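Choline binding protein PCPA (PDB 4CP6) is a pneumococcal choline-binding protein and vaccine antigen, probably held on the cell surface through choline, with an elongated leucine-rich repeat domain. Local coordinates at residues Val28-Asn34 and Asp68-Thr74; Thr394-Lys399 and Ile412-Lys416. All coordinates share one frame. Numbering follows the deposited sequence.

Contact 1. Residues Val28-Asn34 and Asp68-Thr74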
ATOM      1  N   VAL A  28      29.799  -7.660  17.338  1.00 14.03           N
ATOM      2  CA  VAL A  28      30.718  -6.565  17.081  1.00 13.97           C
ATOM      3  C   VAL A  28      30.636  -6.139  15.628  1.00 16.19           C
ATOM      4  O   VAL A  28      30.787  -6.968  14.714  1.00 16.86           O
ATOM      5  CB  VAL A  28      32.172  -6.938  17.494  1.00 17.21           C
ATOM      6  CG1 VAL A  28      33.130  -5.788  17.199  1.00 16.64           C
ATOM      7  CG2 VAL A  28      32.233  -7.331  18.982  1.00 17.12           C
ATOM      8  N   LEU A  29      30.387  -4.847  15.447  1.00 14.65           N
ATOM      9  CA  LEU A  29      30.304  -4.221  14.127  1.00 15.13           C
ATOM     10  C   LEU A  29      31.623  -3.568  13.751  1.00 18.46           C
ATOM     11  O   LEU A  29      32.071  -3.691  12.603  1.00 18.09           O
ATOM     12  CB  LEU A  29      29.154  -3.205  14.082  1.00 15.23           C
ATOM     13  CG  LEU A  29      27.755  -3.716  14.338  1.00 17.22           C
ATOM     14  CD1 LEU A  29      26.799  -2.554  14.389  1.00 16.77           C
ATOM     15  CD2 LEU A  29      27.306  -4.713  13.262  1.00 17.20           C
ATOM     16  N   THR A  30      32.221  -2.838  14.701  1.00 17.58           N
ATOM     17  CA  THR A  30      33.526  -2.184  14.528  1.00 17.38           C
ATOM     18  C   THR A  30      34.304  -2.268  15.846  1.00 21.10           C
ATOM     19  O   THR A  30      33.711  -2.384  16.935  1.00 18.69           O
ATOM     20  CB  THR A  30      33.399  -0.688  14.181  1.00 21.81           C
ATOM     21  OG1 THR A  30      32.842  -0.004  15.304  1.00 19.07           O
ATOM     22  CG2 THR A  30      32.580  -0.417  12.895  1.00 19.81           C
ATOM     23  N   VAL A  31      35.641  -2.184  15.746  1.00 20.37           N
ATOM     24  CA  VAL A  31      36.525  -2.173  16.914  1.00 21.33           C
ATOM     25  C   VAL A  31      37.856  -1.572  16.500  1.00 26.29           C
ATOM     26  O   VAL A  31      38.390  -1.929  15.445  1.00 24.60           O
ATOM     27  CB  VAL A  31      36.677  -3.554  17.627  1.00 25.86           C
ATOM     28  CG1 VAL A  31      37.449  -4.567  16.777  1.00 26.06           C
ATOM     29  CG2 VAL A  31      37.320  -3.400  19.016  1.00 25.66           C
ATOM     30  N   GLU A  32      38.358  -0.640  17.302  1.00 24.47           N
ATOM     31  CA  GLU A  32      39.649  -0.001  17.095  1.00 25.30           C
ATOM     32  C   GLU A  32      40.166   0.323  18.486  1.00 27.30           C
ATOM     33  O   GLU A  32      39.570   1.137  19.201  1.00 25.59           O
ATOM     34  CB  GLU A  32      39.540   1.270  16.237  1.00 27.36           C
ATOM     35  CG  GLU A  32      40.893   1.715  15.691  1.00 42.17           C
ATOM     36  CD  GLU A  32      40.960   3.042  14.954  1.00 70.21           C
ATOM     37  OE1 GLU A  32      39.918   3.502  14.430  1.00 69.98           O
ATOM     38  OE2 GLU A  32      42.075   3.605  14.871  1.00 65.43           O
ATOM     39  N   GLY A  33      41.230  -0.369  18.872  1.00 24.56           N
ATOM     40  CA  GLY A  33      41.801  -0.204  20.202  1.00 23.46           C
ATOM     41  C   GLY A  33      40.770  -0.633  21.227  1.00 22.63           C
ATOM     42  O   GLY A  33      40.214  -1.731  21.126  1.00 22.87           O
ATOM     43  N   ASN A  34      40.458   0.263  22.171  1.00 18.98           N
ATOM     44  CA  ASN A  34      39.487  -0.056  23.219  1.00 18.10           C
ATOM     45  C   ASN A  34      38.102   0.538  23.011  1.00 19.99           C
ATOM     46  O   ASN A  34      37.308   0.600  23.963  1.00 18.35           O
ATOM     47  CB  ASN A  34      40.031   0.370  24.575  1.00 18.33           C
ATOM     48  CG  ASN A  34      41.230  -0.430  24.992  1.00 29.43           C
ATOM     49  OD1 ASN A  34      41.399  -1.582  24.598  1.00 26.79           O
ATOM     50  ND2 ASN A  34      42.078   0.166  25.811  1.00 26.78           N
ATOM     51  N   ASP A  68      38.864  -3.767  29.233  1.00 15.92           N
ATOM     52  CA  ASP A  68      39.072  -2.329  29.100  1.00 14.43           C
ATOM     53  C   ASP A  68      38.472  -1.784  27.789  1.00 16.23           C
ATOM     54  O   ASP A  68      38.763  -0.646  27.415  1.00 15.39           O
ATOM     55  CB  ASP A  68      40.575  -1.991  29.169  1.00 15.15           C
ATOM     56  CG  ASP A  68      40.865  -0.621  29.717  1.00 18.53           C
ATOM     57  OD1 ASP A  68      39.965  -0.029  30.335  1.00 16.97           O
ATOM     58  OD2 ASP A  68      41.985  -0.121  29.499  1.00 22.22           O
ATOM     59  N   LYS A  69      37.616  -2.582  27.130  1.00 15.85           N
ATOM     60  CA  LYS A  69      36.986  -2.140  25.873  1.00 16.41           C
ATOM     61  C   LYS A  69      35.536  -1.749  26.119  1.00 20.39           C
ATOM     62  O   LYS A  69      34.854  -2.343  26.948  1.00 19.54           O
ATOM     63  CB  LYS A  69      37.058  -3.227  24.798  1.00 19.23           C
ATOM     64  CG  LYS A  69      38.471  -3.740  24.519  1.00 22.90           C
ATOM     65  CD  LYS A  69      38.455  -4.791  23.429  1.00 30.74           C
ATOM     66  CE  LYS A  69      39.808  -5.446  23.292  1.00 40.80           C
ATOM     67  NZ  LYS A  69      40.301  -5.372  21.896  1.00 51.80           N
ATOM     68  N   VAL A  70      35.081  -0.736  25.400  1.00 16.27           N
ATOM     69  CA  VAL A  70      33.715  -0.233  25.519  1.00 15.33           C
ATOM     70  C   VAL A  70      33.070  -0.308  24.147  1.00 15.90           C
ATOM     71  O   VAL A  70      33.603   0.246  23.181  1.00 14.93           O
ATOM     72  CB  VAL A  70      33.714   1.203  26.066  1.00 18.29           C
ATOM     73  CG1 VAL A  70      32.308   1.774  26.123  1.00 18.61           C
ATOM     74  CG2 VAL A  70      34.371   1.252  27.447  1.00 18.03           C
ATOM     75  N   PHE A  71      31.921  -0.973  24.087  1.00 14.26           N
ATOM     76  CA  PHE A  71      31.166  -1.126  22.835  1.00 13.50           C
ATOM     77  C   PHE A  71      29.825  -0.392  22.970  1.00 15.53           C
ATOM     78  O   PHE A  71      29.042  -0.690  23.864  1.00 15.09           O
ATOM     79  CB  PHE A  71      30.909  -2.600  22.539  1.00 14.75           C
ATOM     80  CG  PHE A  71      32.180  -3.354  22.239  1.00 15.92           C
ATOM     81  CD1 PHE A  71      32.697  -3.401  20.944  1.00 17.92           C
ATOM     82  CD2 PHE A  71      32.874  -4.007  23.260  1.00 18.04           C
ATOM     83  CE1 PHE A  71      33.882  -4.098  20.672  1.00 19.32           C
ATOM     84  CE2 PHE A  71      34.048  -4.709  22.987  1.00 20.78           C
ATOM     85  CZ  PHE A  71      34.567  -4.719  21.703  1.00 19.13           C
ATOM     86  N   THR A  72      29.597   0.610  22.111  1.00 14.56           N
ATOM     87  CA  THR A  72      28.341   1.357  22.105  1.00 13.36           C
ATOM     88  C   THR A  72      27.360   0.539  21.243  1.00 14.39           C
ATOM     89  O   THR A  72      27.767   0.002  20.209  1.00 15.22           O
ATOM     90  CB  THR A  72      28.581   2.748  21.513  1.00 17.06           C
ATOM     91  OG1 THR A  72      29.493   3.458  22.378  1.00 16.34           O
ATOM     92  CG2 THR A  72      27.305   3.565  21.427  1.00 17.13           C
ATOM     93  N   VAL A  73      26.116   0.390  21.725  1.00 13.31           N
ATOM     94  CA  VAL A  73      25.068  -0.352  20.988  1.00 13.25           C
ATOM     95  C   VAL A  73      24.497   0.645  19.966  1.00 14.61           C
ATOM     96  O   VAL A  73      23.800   1.608  20.359  1.00 14.32           O
ATOM     97  CB  VAL A  73      23.966  -0.905  21.925  1.00 14.60           C
ATOM     98  CG1 VAL A  73      22.930  -1.704  21.132  1.00 15.53           C
ATOM     99  CG2 VAL A  73      24.573  -1.782  23.038  1.00 14.24           C
ATOM    100  N   THR A  74      24.845   0.468  18.672  1.00 12.09           N
ATOM    101  CA  THR A  74      24.439   1.423  17.631  1.00 12.55           C
ATOM    102  C   THR A  74      23.323   0.903  16.733  1.00 14.90           C
ATOM    103  O   THR A  74      22.781   1.673  15.927  1.00 13.62           O
ATOM    104  CB  THR A  74      25.666   1.797  16.792  1.00 14.88           C
ATOM    105  OG1 THR A  74      26.230   0.605  16.260  1.00 14.28           O
ATOM    106  CG2 THR A  74      26.754   2.531  17.616  1.00 17.15           C
TER
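One backbone hydrogen bond, Val70 N to Asn34 O at 3.0 Å, joins strand 69-76 to the turn after strand 24-32; strands 28-32 and 69-74 themselves do not pair. The same oxygen lies 3.4 Å from Lys69 CA, a CA-H...O contact, so the carbonyl just past Gly33 serves two neighbouring residues. The segments are close at the turn, where the CA atoms of Asn34 and Lys69 are 4.2 Å apart, and diverge from there: those of Val28 and Phe71 are 7.9 Å apart, and the short axes approach no closer than 8.8 Å at 143°, antiparallel in sense but too far apart for backbone pairing.

Phe71 fills the gap. Its CA-to-CB bond points toward 28-34, and Val28 CG1 and Val31 CG2 each come to 3.9 Å from Phe71 CE1, while Thr30 O sits at the ring edge, 4.1 Å from that same CE1. At the far end Leu29 CD1 reaches to 3.7 Å from Thr74 OG1. Gly33, with phi of 63°, turns the chain so that Asn34 can lie over Asp68 and Lys69.

This packing belongs to the N-terminal end of the elongated leucine-rich repeat body. A classic beta bulge sets Leu29 and Thr30 opposite the single residue Thr37. Strand 35-40 lies between the two strands, antiparallel to 24-32 and parallel to 69-76; Val38, Ile19 and Ile64 also touch Phe71.

Contact 2. Residues Thr394-Lys399 and Ile412-Lys416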
ATOM      1  N   THR A 394     -21.626  -3.572 -34.296  1.00 14.77           N
ATOM      2  CA  THR A 394     -21.876  -2.744 -35.478  1.00 14.63           C
ATOM      3  C   THR A 394     -21.921  -3.520 -36.768  1.00 18.98           C
ATOM      4  O   THR A 394     -22.379  -2.964 -37.767  1.00 18.67           O
ATOM      5  CB  THR A 394     -20.809  -1.626 -35.578  1.00 15.76           C
ATOM      6  OG1 THR A 394     -19.540  -2.235 -35.777  1.00 16.75           O
ATOM      7  CG2 THR A 394     -20.809  -0.706 -34.363  1.00 15.48           C
ATOM      8  N   SER A 395     -21.409  -4.766 -36.807  1.00 15.88           N
ATOM      9  CA  SER A 395     -21.401  -5.513 -38.069  1.00 16.28           C
ATOM     10  C   SER A 395     -21.560  -7.000 -37.879  1.00 18.56           C
ATOM     11  O   SER A 395     -21.260  -7.530 -36.806  1.00 16.40           O
ATOM     12  CB  SER A 395     -20.089  -5.272 -38.806  1.00 17.97           C
ATOM     13  OG  SER A 395     -18.988  -5.907 -38.162  1.00 22.59           O
ATOM     14  N   GLU A 396     -21.928  -7.696 -38.959  1.00 18.09           N
ATOM     15  CA  GLU A 396     -22.001  -9.150 -38.966  1.00 17.92           C
ATOM     16  C   GLU A 396     -20.603  -9.745 -38.748  1.00 19.34           C
ATOM     17  O   GLU A 396     -20.510 -10.770 -38.079  1.00 16.52           O
ATOM     18  CB  GLU A 396     -22.617  -9.663 -40.288  1.00 19.46           C
ATOM     19  CG  GLU A 396     -24.129  -9.472 -40.360  1.00 25.88           C
ATOM     20  CD  GLU A 396     -24.990 -10.204 -39.341  1.00 34.67           C
ATOM     21  OE1 GLU A 396     -24.590 -11.292 -38.871  1.00 31.13           O
ATOM     22  OE2 GLU A 396     -26.102  -9.709 -39.053  1.00 37.11           O
ATOM     23  N   HIS A 397     -19.508  -9.102 -39.253  1.00 16.52           N
ATOM     24  CA  HIS A 397     -18.147  -9.614 -39.041  1.00 16.96           C
ATOM     25  C   HIS A 397     -17.810  -9.607 -37.547  1.00 17.25           C
ATOM     26  O   HIS A 397     -17.305 -10.608 -37.035  1.00 17.45           O
ATOM     27  CB  HIS A 397     -17.081  -8.838 -39.822  1.00 18.19           C
ATOM     28  CG  HIS A 397     -15.683  -9.298 -39.529  1.00 20.80           C
ATOM     29  ND1 HIS A 397     -15.290 -10.607 -39.766  1.00 22.63           N
ATOM     30  CD2 HIS A 397     -14.652  -8.633 -38.951  1.00 22.35           C
ATOM     31  CE1 HIS A 397     -14.026 -10.682 -39.382  1.00 21.82           C
ATOM     32  NE2 HIS A 397     -13.595  -9.516 -38.891  1.00 22.52           N
ATOM     33  N   ILE A 398     -18.117  -8.510 -36.839  1.00 15.07           N
ATOM     34  CA  ILE A 398     -17.824  -8.490 -35.397  1.00 14.44           C
ATOM     35  C   ILE A 398     -18.657  -9.561 -34.651  1.00 15.91           C
ATOM     36  O   ILE A 398     -18.124 -10.240 -33.774  1.00 14.31           O
ATOM     37  CB  ILE A 398     -17.945  -7.072 -34.855  1.00 16.22           C
ATOM     38  CG1 ILE A 398     -16.759  -6.263 -35.418  1.00 16.20           C
ATOM     39  CG2 ILE A 398     -17.941  -7.059 -33.296  1.00 16.43           C
ATOM     40  CD1 ILE A 398     -16.865  -4.724 -35.261  1.00 20.54           C
ATOM     41  N   LYS A 399     -19.921  -9.804 -35.074  1.00 13.58           N
ATOM     42  CA  LYS A 399     -20.724 -10.882 -34.509  1.00 12.95           C
ATOM     43  C   LYS A 399     -20.011 -12.222 -34.771  1.00 15.69           C
ATOM     44  O   LYS A 399     -19.957 -13.065 -33.874  1.00 14.90           O
ATOM     45  CB  LYS A 399     -22.149 -10.860 -35.132  1.00 14.28           C
ATOM     46  CG  LYS A 399     -23.011 -12.051 -34.741  1.00 15.04           C
ATOM     47  CD  LYS A 399     -24.484 -11.795 -35.041  1.00 17.47           C
ATOM     48  CE  LYS A 399     -25.353 -12.961 -34.640  1.00 17.66           C
ATOM     49  NZ  LYS A 399     -26.780 -12.545 -34.634  1.00 22.33           N
ATOM     50  N   ILE A 412     -26.395 -11.902 -29.697  1.00 13.21           N
ATOM     51  CA  ILE A 412     -25.625 -10.834 -30.327  1.00 12.47           C
ATOM     52  C   ILE A 412     -26.528 -10.149 -31.344  1.00 17.44           C
ATOM     53  O   ILE A 412     -27.027 -10.797 -32.288  1.00 16.41           O
ATOM     54  CB  ILE A 412     -24.335 -11.330 -30.995  1.00 14.36           C
ATOM     55  CG1 ILE A 412     -23.452 -12.129 -29.991  1.00 14.63           C
ATOM     56  CG2 ILE A 412     -23.572 -10.139 -31.594  1.00 15.54           C
ATOM     57  CD1 ILE A 412     -22.383 -12.911 -30.646  1.00 15.13           C
ATOM     58  N   ILE A 413     -26.732  -8.845 -31.135  1.00 14.01           N
ATOM     59  CA  ILE A 413     -27.574  -7.994 -31.991  1.00 14.50           C
ATOM     60  C   ILE A 413     -26.695  -7.087 -32.836  1.00 16.78           C
ATOM     61  O   ILE A 413     -25.862  -6.335 -32.295  1.00 17.68           O
ATOM     62  CB  ILE A 413     -28.587  -7.214 -31.117  1.00 17.86           C
ATOM     63  CG1 ILE A 413     -29.481  -8.216 -30.331  1.00 18.92           C
ATOM     64  CG2 ILE A 413     -29.439  -6.263 -31.994  1.00 18.28           C
ATOM     65  CD1 ILE A 413     -30.276  -7.623 -29.152  1.00 26.17           C
ATOM     66  N   VAL A 414     -26.853  -7.143 -34.160  1.00 15.56           N
ATOM     67  CA  VAL A 414     -26.115  -6.281 -35.085  1.00 15.82           C
ATOM     68  C   VAL A 414     -26.995  -5.040 -35.316  1.00 22.14           C
ATOM     69  O   VAL A 414     -28.117  -5.155 -35.822  1.00 20.82           O
ATOM     70  CB  VAL A 414     -25.762  -6.989 -36.421  1.00 18.91           C
ATOM     71  CG1 VAL A 414     -25.067  -6.036 -37.385  1.00 19.55           C
ATOM     72  CG2 VAL A 414     -24.901  -8.226 -36.168  1.00 19.19           C
ATOM     73  N   GLU A 415     -26.496  -3.865 -34.950  1.00 19.99           N
ATOM     74  CA  GLU A 415     -27.250  -2.617 -35.122  1.00 21.64           C
ATOM     75  C   GLU A 415     -27.471  -2.306 -36.619  1.00 26.95           C
ATOM     76  O   GLU A 415     -26.647  -2.666 -37.459  1.00 26.95           O
ATOM     77  CB  GLU A 415     -26.462  -1.470 -34.455  1.00 24.01           C
ATOM     78  CG  GLU A 415     -27.158  -0.113 -34.381  1.00 40.56           C
ATOM     79  CD  GLU A 415     -26.541   0.929 -33.459  1.00 68.62           C
ATOM     80  OE1 GLU A 415     -25.301   0.909 -33.266  1.00 62.08           O
ATOM     81  OE2 GLU A 415     -27.302   1.785 -32.948  1.00 58.43           O
ATOM     82  N   LYS A 416     -28.586  -1.643 -36.937  1.00 24.19           N
ATOM     83  CA  LYS A 416     -28.890  -1.181 -38.294  1.00 24.92           C
ATOM     84  C   LYS A 416     -27.835  -0.120 -38.680  1.00 31.52           C
ATOM     85  O   LYS A 416     -27.393   0.637 -37.807  1.00 32.15           O
ATOM     86  CB  LYS A 416     -30.285  -0.552 -38.335  1.00 27.16           C
ATOM     87  CG  LYS A 416     -31.416  -1.553 -38.209  1.00 31.74           C
ATOM     88  CD  LYS A 416     -32.759  -0.841 -38.359  1.00 34.80           C
ATOM     89  CE  LYS A 416     -33.905  -1.811 -38.492  1.00 30.79           C
ATOM     90  NZ  LYS A 416     -34.144  -2.574 -37.227  1.00 25.95           N
TER
HETATM   91  O   HOH W   1     -24.026  -0.860 -37.723  1.00 35.69           O
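Thr394 and Ser395 lead into the first turn of helix 396-405, and strand 412-414 passes alongside it. The CA atoms of Thr394 and Glu415 are 5.4 Å apart, those of Lys399 and Ile412 6.4 Å, so the two segments run past each other in opposite order. Ser395 is the N-cap: its OG accepts from Ile398 N at 3.0 Å, and its carbonyl starts the helical bonding, with Lys399 N 3.2 Å from Ser395 O. At the Thr394 end a water bridges the backbones, donating to Thr394 O at 2.7 Å and to Glu415 O at 3.2 Å.

Val414 is the central side chain. Its CG1 packs 3.7 Å from Ser395 C, and its CG2 is 3.8 Å from Lys399 CD and 3.5 Å from Glu396 OE2, so it sits against the opening of the helix. Lys399 reaches across to the strand, its CG 3.7 Å from Ile412 CG2, and NZ donates to Ile412 O at 2.9 Å; the aliphatic stem packs while the ammonium end ties down a strand carbonyl. Ile412 also reaches Leu402 further along the helix.

Strand 412-414 pairs in parallel with 390-393, Ile413 bonding to Phe391 and Val393. Strand, helix, strand make a beta-alpha-beta unit that ends the parallel sheet of the leucine-rich repeat solenoid.

From strand 24-32 the chain passes through strands 35-40, 57-59 and 63-66, a loop of 33 residues that contact 1 closes by bringing 68-74 back against 28-34. The chain then coils on along the elongated body; contact 2 opens near its C-terminal end, closing a much shorter loop of 12 residues in which helix 396-405 turns the chain back to strand 412-414. The two loops come in series, neither nested nor crossed. Their centres are about 80 Å apart, on opposite sides of the chain's centre: contact 1 knits together the N-terminal end of the solenoid, contact 2 its C-terminal end.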